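Local atomic coordinates of B- and T-lymphocyte attenuator (Mus musculus, PDB entry 1XAU), a protein that acts as an inhibitory receptor on lymphocytes, damping antigen-receptor signalling through the phosphatases SHP-1 and SHP-2, and interacts with TNFRSF14 (HVEM). Residues Cys36-Lys39 with Arg44-Val47; Val58-Glu61 with Gln65-Thr68; Phe79-Lys84 with Gly92-Ser97. All blocks are in the same frame, centred on the assembly; numbering follows the deposited sequence.

How the interactions relate
Going along the chain, the three contacts come one after another, with no nesting and no crossing. Interaction 1 closes the loop of residues 40-46 that carries the chain from strand 32-39 to strand 47-52 in the opposing sheet. Interaction 2 bridges the short passage back, from edge strand 57-59 to edge strand 66-71. Interaction 3 closes the longer loop between strands 78-83 and 92-100, near the centre of the domain. Each contact spans the space between the two sheets, interactions 1 and 2 partly through loop residues. The Cys-36–Cys-96 disulfide links interactions 1 and 3; backbone bonds between strands 66-71 and 78-83, and Leu-60 packing on Leu-81, link interactions 2 and 3.

Interaction 1 of 3, residues Cys36-Lys39 with Arg44-Val47; sequences CPVK and RPNV
Val-38 does most of the work here, offering one methyl to Pro-45 and the other to Val-47. Its CG1 is anti to the backbone N (chi1 -174°), which carries that methyl out to the proline ring: Val-38 CG1 lies 3.8 Å from Pro-45 CG, and the two side chains slide past each other in opposite directions. CG2, beside the backbone N, turns instead to Val-47, with Val-38 CG2 and Val-47 CG2 4.4 Å apart, a looser touch. The other Val-47 methyl looks toward the sulfur; Cys-36 SG sits 4.3 Å from Val-47 CG1. That sulfur is disulfide-bonded to Cys-96, so it is fixed in place beside the valine.

All four of these residues are buried, and the contact between the segments is purely apolar. Trp-70 packs on both Val-38 and Val-47, while Pro-45 also rests on Thr-98 and Phe-100. The outer side is quite different. Lys-39 starts off away from the turn, and Arg-44 lies at the exposed surface, where its guanidinium group forms a salt bridge with Glu-72 and a cation-pi contact with Trp-70. The apolar row on the inner side, ending at a disulfide that ties strand 32-39 to strand 92-100, is the core arrangement of an immunoglobulin beta-sandwich, with the B-C loop supplying Pro-45 to the row and leading into Val-47.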
loop_
_atom_site.group_PDB
_atom_site.type_symbol
_atom_site.label_atom_id
_atom_site.label_comp_id
_atom_site.label_asym_id
_atom_site.label_seq_id
_atom_site.Cartn_x
_atom_site.Cartn_y
_atom_site.Cartn_z
ATOM N N CYS A 36 -1.704 -2.912 -3.498
ATOM C CA CYS A 36 -1.526 -1.810 -4.467
ATOM C C CYS A 36 -1.285 -2.433 -5.834
ATOM O O CYS A 36 -0.169 -2.850 -6.112
ATOM C CB CYS A 36 -0.343 -0.986 -3.985
ATOM S SG CYS A 36 0.450 0.213 -5.103
ATOM N N PRO A 37 -2.318 -2.583 -6.663
ATOM C CA PRO A 37 -2.118 -3.176 -8.012
ATOM C C PRO A 37 -1.161 -2.232 -8.802
ATOM O O PRO A 37 -1.289 -1.004 -8.723
ATOM C CB PRO A 37 -3.514 -3.153 -8.602
ATOM C CG PRO A 37 -4.395 -3.265 -7.479
ATOM C CD PRO A 37 -3.762 -2.309 -6.450
ATOM N N VAL A 38 -0.215 -2.773 -9.545
ATOM C CA VAL A 38 0.744 -1.950 -10.283
ATOM C C VAL A 38 0.801 -2.340 -11.741
ATOM O O VAL A 38 1.112 -3.530 -12.059
ATOM C CB VAL A 38 2.192 -2.102 -9.708
ATOM C CG1 VAL A 38 3.168 -1.134 -10.382
ATOM C CG2 VAL A 38 2.166 -1.832 -8.137
ATOM N N LYS A 39 0.481 -1.389 -12.613
ATOM C CA LYS A 39 0.582 -1.638 -14.060
ATOM C C LYS A 39 1.948 -1.058 -14.516
ATOM O O LYS A 39 2.267 0.076 -14.250
ATOM C CB LYS A 39 -0.533 -0.906 -14.830
ATOM C CG LYS A 39 -0.457 -1.146 -16.364
ATOM C CD LYS A 39 -1.521 -0.267 -17.086
ATOM C CE LYS A 39 -1.662 -0.622 -18.568
ATOM N NZ LYS A 39 -0.351 -0.604 -19.325
ATOM N N ARG A 44 9.750 -3.562 -13.274
ATOM C CA ARG A 44 8.900 -3.313 -12.108
ATOM C C ARG A 44 9.447 -2.151 -11.326
ATOM O O ARG A 44 10.660 -2.055 -10.987
ATOM C CB ARG A 44 8.819 -4.611 -11.274
ATOM C CG ARG A 44 7.760 -4.609 -10.216
ATOM C CD ARG A 44 7.599 -6.086 -9.781
ATOM N NE ARG A 44 8.623 -6.314 -8.781
ATOM C CZ ARG A 44 8.819 -7.481 -8.165
ATOM N NH1 ARG A 44 8.024 -8.519 -8.456
ATOM N NH2 ARG A 44 9.836 -7.600 -7.301
ATOM N N PRO A 45 8.594 -1.191 -11.031
ATOM C CA PRO A 45 9.085 -0.027 -10.262
ATOM C C PRO A 45 9.360 -0.369 -8.767
ATOM O O PRO A 45 8.878 -1.361 -8.320
ATOM C CB PRO A 45 7.925 0.990 -10.380
ATOM C CG PRO A 45 6.767 0.159 -10.663
ATOM C CD PRO A 45 7.249 -0.955 -11.580
ATOM N N ASN A 46 10.154 0.439 -8.048
ATOM C CA ASN A 46 10.415 0.196 -6.613
ATOM C C ASN A 46 9.256 1.017 -6.024
ATOM O O ASN A 46 9.236 2.235 -6.106
ATOM C CB ASN A 46 11.731 0.844 -6.158
ATOM C CG ASN A 46 12.024 0.623 -4.661
ATOM O OD1 ASN A 46 11.264 -0.046 -3.921
ATOM N ND2 ASN A 46 13.166 1.140 -4.212
ATOM N N VAL A 47 8.314 0.334 -5.423
ATOM C CA VAL A 47 7.165 1.028 -4.881
ATOM C C VAL A 47 7.260 1.076 -3.370
ATOM O O VAL A 47 7.753 0.105 -2.792
ATOM C CB VAL A 47 5.927 0.241 -5.215
ATOM C CG1 VAL A 47 4.644 0.960 -4.632
ATOM C CG2 VAL A 47 5.802 0.132 -6.777
#

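Interaction 2 of 3, residues Val58-Glu61 with Gln65-Thr68; sequences VPLE and QLYT
The backbone O of Glu-61 is the polar atom that reaches across this contact, and what it meets is a methyl: Glu-61 O lies 3.3 Å from Leu-66 CD2. This is van der Waals packing, with the carbonyl resting against the leucine branch. The same methyl is pressed up to the end of Leu-60, and the two side chains reach toward each other tip to tip. Leu-66 CD2 is 3.6 Å from Leu-60 CD2, and CG and CD1 of Leu-60 lie only a little farther from the same methyl, so a single methyl faces the whole forked end of the other leucine. Both side chains have CG anti to the backbone N (chi1 179° in Leu-60, -167° in Leu-66), which extends each toward the other.

In the immunoglobulin sandwich this is where the chain leaves edge strand 57-59 of one sheet and enters edge strand 66-71 of the other. The leucines meet between those edges. Leu-60 is held by a backbone bond with Trp-49 and packs on Leu-81 of strand 78-83; Leu-66 packs on Leu-81 too, and on Phe-83. Outside the pair the contact opens quickly to the surface. The Glu-61 side chain sets off away from the other segment and is exposed, while Tyr-67 lies on the outer side of its strand with its ring stacked on that of His-82.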
loop_
_atom_site.group_PDB
_atom_site.type_symbol
_atom_site.label_atom_id
_atom_site.label_comp_id
_atom_site.label_asym_id
_atom_site.label_seq_id
_atom_site.Cartn_x
_atom_site.Cartn_y
_atom_site.Cartn_z
ATOM N N VAL A 58 3.603 10.423 4.879
ATOM C CA VAL A 58 5.011 10.125 5.179
ATOM C C VAL A 58 5.294 8.672 4.886
ATOM O O VAL A 58 4.399 7.827 4.932
ATOM C CB VAL A 58 5.449 10.403 6.693
ATOM C CG1 VAL A 58 5.101 11.838 7.101
ATOM C CG2 VAL A 58 4.811 9.515 7.581
ATOM N N PRO A 59 6.543 8.350 4.605
ATOM C CA PRO A 59 6.939 6.977 4.302
ATOM C C PRO A 59 6.647 6.155 5.524
ATOM O O PRO A 59 6.892 6.589 6.695
ATOM C CB PRO A 59 8.422 7.078 4.031
ATOM C CG PRO A 59 8.598 8.495 3.585
ATOM C CD PRO A 59 7.682 9.286 4.442
ATOM N N LEU A 60 6.138 4.962 5.249
ATOM C CA LEU A 60 5.765 4.019 6.281
ATOM C C LEU A 60 6.971 3.219 6.722
ATOM O O LEU A 60 7.694 2.657 5.898
ATOM C CB LEU A 60 4.680 3.071 5.748
ATOM C CG LEU A 60 4.214 2.015 6.736
ATOM C CD1 LEU A 60 3.519 2.747 7.922
ATOM C CD2 LEU A 60 3.186 1.040 6.095
ATOM N N GLU A 61 7.185 3.174 8.012
ATOM C CA GLU A 61 8.308 2.384 8.558
ATOM C C GLU A 61 7.877 0.908 8.719
ATOM O O GLU A 61 6.810 0.650 9.303
ATOM C CB GLU A 61 8.687 2.958 9.916
ATOM C CG GLU A 61 9.888 2.266 10.566
ATOM C CD GLU A 61 10.183 2.992 11.942
ATOM O OE1 GLU A 61 9.186 3.207 12.695
ATOM O OE2 GLU A 61 11.346 3.329 12.223
ATOM N N GLN A 65 6.647 -6.612 12.529
ATOM C CA GLN A 65 5.237 -6.960 12.359
ATOM C C GLN A 65 4.623 -6.264 11.136
ATOM O O GLN A 65 3.406 -6.163 11.061
ATOM C CB GLN A 65 4.531 -6.522 13.638
ATOM C CG GLN A 65 5.083 -7.284 14.853
ATOM C CD GLN A 65 4.265 -6.970 16.103
ATOM O OE1 GLN A 65 3.963 -5.813 16.367
ATOM N NE2 GLN A 65 3.913 -7.998 16.867
ATOM N N LEU A 66 5.447 -5.785 10.209
ATOM C CA LEU A 66 4.905 -5.042 9.048
ATOM C C LEU A 66 5.931 -5.265 7.944
ATOM O O LEU A 66 7.129 -4.854 8.110
ATOM C CB LEU A 66 4.867 -3.549 9.323
ATOM C CG LEU A 66 4.062 -2.712 8.348
ATOM C CD1 LEU A 66 2.671 -3.229 8.253
ATOM C CD2 LEU A 66 4.100 -1.180 8.829
ATOM N N TYR A 67 5.508 -5.856 6.826
ATOM C CA TYR A 67 6.464 -6.155 5.762
ATOM C C TYR A 67 5.752 -6.120 4.438
ATOM O O TYR A 67 4.527 -6.066 4.396
ATOM C CB TYR A 67 7.178 -7.530 5.992
ATOM C CG TYR A 67 6.227 -8.709 5.918
ATOM C CD1 TYR A 67 6.040 -9.379 4.702
ATOM C CD2 TYR A 67 5.562 -9.181 7.042
ATOM C CE1 TYR A 67 5.225 -10.484 4.606
ATOM C CE2 TYR A 67 4.717 -10.341 6.968
ATOM C CZ TYR A 67 4.555 -10.971 5.765
ATOM O OH TYR A 67 3.670 -12.063 5.689
ATOM N N THR A 68 6.521 -6.191 3.339
ATOM C CA THR A 68 5.909 -6.089 2.028
ATOM C C THR A 68 6.240 -7.282 1.165
ATOM O O THR A 68 7.181 -8.092 1.468
ATOM C CB THR A 68 6.372 -4.814 1.274
ATOM O OG1 THR A 68 7.780 -4.891 1.007
ATOM C CG2 THR A 68 6.144 -3.506 2.122
#

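Interaction 3 of 3, residues Phe79-Lys84 with Gly92-Ser97; sequences FVLHFK and GSYSCS
Phe-83 and Tyr-94 share a side-chain setting: in each, CG is anti to the carbonyl carbon, with chi1 -62° in the phenylalanine and -66° in the tyrosine. With CG thus beside the backbone N in both, each ring leaves its strand toward the other sheet, where the two meet. They come at each other from opposite directions and form an offset edge-to-face pair, the edge of Phe-83 turned toward the face of Tyr-94. The planes are 86° apart and the ring centroids 5.7 Å. Contact is concentrated at the far end of each ring: Phe-83 CZ is 3.8 Å from Tyr-94 CZ, and Phe-83 CE1 approaches Tyr-94 OH to 3.6 Å, with the hydroxyl lying at the phenylalanine edge, near its plane.

The hydroxyl is buried with the ring, and its polar partner is the backbone O of Asp-90, four residues earlier, to which it donates a hydrogen bond. That is a tyrosine corner, and Asp-90, Gly-92, Tyr-94 and Cys-96 spell out the D-x-G-x-Y-x-C signature of strand F in immunoglobulin domains. The bond holds the end of the tyrosine over the loop that leads into its own strand, and Phe-83 also packs on Asp-90.

Leu-81, two residues before Phe-83 and on the same inward side of strand 78-83, crosses Tyr-94 at about a right angle. Its branch Leu-81 CD2 reaches Tyr-94 CD1 at 4.0 Å, close to the part of the ring nearest the tyrosine backbone, while the phenylalanine occupies the hydroxyl end. From strand 103-114, Val-110 packs against the tyrosine as well, and Lys-51 touches it from strand 47-52.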
loop_
_atom_site.group_PDB
_atom_site.type_symbol
_atom_site.label_atom_id
_atom_site.label_comp_id
_atom_site.label_asym_id
_atom_site.label_seq_id
_atom_site.Cartn_x
_atom_site.Cartn_y
_atom_site.Cartn_z
ATOM N N PHE A 79 1.488 -5.095 -5.280
ATOM C CA PHE A 79 2.454 -4.835 -4.206
ATOM C C PHE A 79 1.626 -4.840 -2.926
ATOM O O PHE A 79 0.613 -4.181 -2.853
ATOM C CB PHE A 79 3.125 -3.468 -4.415
ATOM C CG PHE A 79 4.149 -3.175 -3.447
ATOM C CD1 PHE A 79 5.172 -4.081 -3.204
ATOM C CD2 PHE A 79 4.138 -1.925 -2.779
ATOM C CE1 PHE A 79 6.204 -3.764 -2.276
ATOM C CE2 PHE A 79 5.160 -1.579 -1.849
ATOM C CZ PHE A 79 6.183 -2.513 -1.593
ATOM N N VAL A 80 2.039 -5.606 -1.935
ATOM C CA VAL A 80 1.246 -5.801 -0.753
ATOM C C VAL A 80 1.922 -5.378 0.537
ATOM O O VAL A 80 3.131 -5.568 0.665
ATOM C CB VAL A 80 1.018 -7.316 -0.696
ATOM C CG1 VAL A 80 0.042 -7.680 0.371
ATOM C CG2 VAL A 80 0.525 -7.761 -2.096
ATOM N N LEU A 81 1.146 -4.834 1.456
ATOM C CA LEU A 81 1.611 -4.458 2.797
ATOM C C LEU A 81 0.942 -5.457 3.731
ATOM O O LEU A 81 -0.304 -5.529 3.818
ATOM C CB LEU A 81 1.211 -3.000 3.101
ATOM C CG LEU A 81 1.595 -2.591 4.533
ATOM C CD1 LEU A 81 3.167 -2.506 4.611
ATOM C CD2 LEU A 81 0.940 -1.229 4.864
ATOM N N HIS A 82 1.742 -6.179 4.517
ATOM C CA HIS A 82 1.209 -7.226 5.425
ATOM C C HIS A 82 1.381 -6.820 6.878
ATOM O O HIS A 82 2.506 -6.515 7.301
ATOM C CB HIS A 82 2.017 -8.487 5.276
ATOM C CG HIS A 82 2.022 -9.042 3.891
ATOM N ND1 HIS A 82 1.141 -10.009 3.483
ATOM C CD2 HIS A 82 2.861 -8.823 2.852
ATOM C CE1 HIS A 82 1.436 -10.365 2.236
ATOM N NE2 HIS A 82 2.475 -9.668 1.831
ATOM N N PHE A 83 0.310 -6.813 7.638
ATOM C CA PHE A 83 0.371 -6.491 9.053
ATOM C C PHE A 83 0.293 -7.856 9.785
ATOM O O PHE A 83 -0.713 -8.610 9.635
ATOM C CB PHE A 83 -0.868 -5.682 9.472
ATOM C CG PHE A 83 -1.006 -4.357 8.770
ATOM C CD1 PHE A 83 -0.627 -3.195 9.446
ATOM C CD2 PHE A 83 -1.504 -4.272 7.477
ATOM C CE1 PHE A 83 -0.759 -1.925 8.811
ATOM C CE2 PHE A 83 -1.626 -2.997 6.814
ATOM C CZ PHE A 83 -1.242 -1.826 7.523
ATOM N N LYS A 84 1.294 -8.147 10.611
ATOM C CA LYS A 84 1.418 -9.437 11.281
ATOM C C LYS A 84 1.753 -9.240 12.750
ATOM O O LYS A 84 2.934 -9.333 13.142
ATOM C CB LYS A 84 2.567 -10.219 10.614
ATOM C CG LYS A 84 2.749 -11.673 11.137
ATOM C CD LYS A 84 3.772 -12.477 10.307
ATOM C CE LYS A 84 4.144 -13.828 11.059
ATOM N NZ LYS A 84 4.553 -14.981 10.094
ATOM N N GLY A 92 -5.882 4.127 9.986
ATOM C CA GLY A 92 -5.335 5.285 9.248
ATOM C C GLY A 92 -5.472 5.141 7.756
ATOM O O GLY A 92 -6.114 4.164 7.278
ATOM N N SER A 93 -4.860 6.062 6.995
ATOM C CA SER A 93 -4.977 6.111 5.522
ATOM C C SER A 93 -3.634 5.781 4.925
ATOM O O SER A 93 -2.624 6.295 5.425
ATOM C CB SER A 93 -5.400 7.546 5.042
ATOM O OG SER A 93 -6.722 7.828 5.456
ATOM N N TYR A 94 -3.610 4.884 3.923
ATOM C CA TYR A 94 -2.357 4.424 3.327
ATOM C C TYR A 94 -2.360 4.673 1.793
ATOM O O TYR A 94 -3.408 4.736 1.179
ATOM C CB TYR A 94 -2.248 2.904 3.575
ATOM C CG TYR A 94 -2.107 2.537 5.049
ATOM C CD1 TYR A 94 -0.853 2.320 5.573
ATOM C CD2 TYR A 94 -3.219 2.457 5.893
ATOM C CE1 TYR A 94 -0.683 2.004 6.920
ATOM C CE2 TYR A 94 -3.075 2.167 7.272
ATOM C CZ TYR A 94 -1.777 1.939 7.757
ATOM O OH TYR A 94 -1.474 1.602 9.085
ATOM N N SER A 95 -1.203 4.803 1.189
ATOM C CA SER A 95 -1.157 4.945 -0.297
ATOM C C SER A 95 0.188 4.374 -0.692
ATOM O O SER A 95 1.069 4.198 0.177
ATOM C CB SER A 95 -1.243 6.446 -0.744
ATOM O OG SER A 95 -0.147 7.204 -0.219
ATOM N N CYS A 96 0.397 4.116 -1.988
ATOM C CA CYS A 96 1.694 3.611 -2.443
ATOM C C CYS A 96 2.235 4.650 -3.468
ATOM O O CYS A 96 1.460 5.432 -4.051
ATOM C CB CYS A 96 1.546 2.138 -3.026
ATOM S SG CYS A 96 0.124 2.025 -4.203
ATOM N N SER A 97 3.546 4.720 -3.629
ATOM C CA SER A 97 4.091 5.711 -4.579
ATOM C C SER A 97 5.380 5.164 -5.126
ATOM O O SER A 97 5.967 4.208 -4.596
ATOM C CB SER A 97 4.396 7.081 -3.936
ATOM O OG SER A 97 5.149 6.876 -2.764
#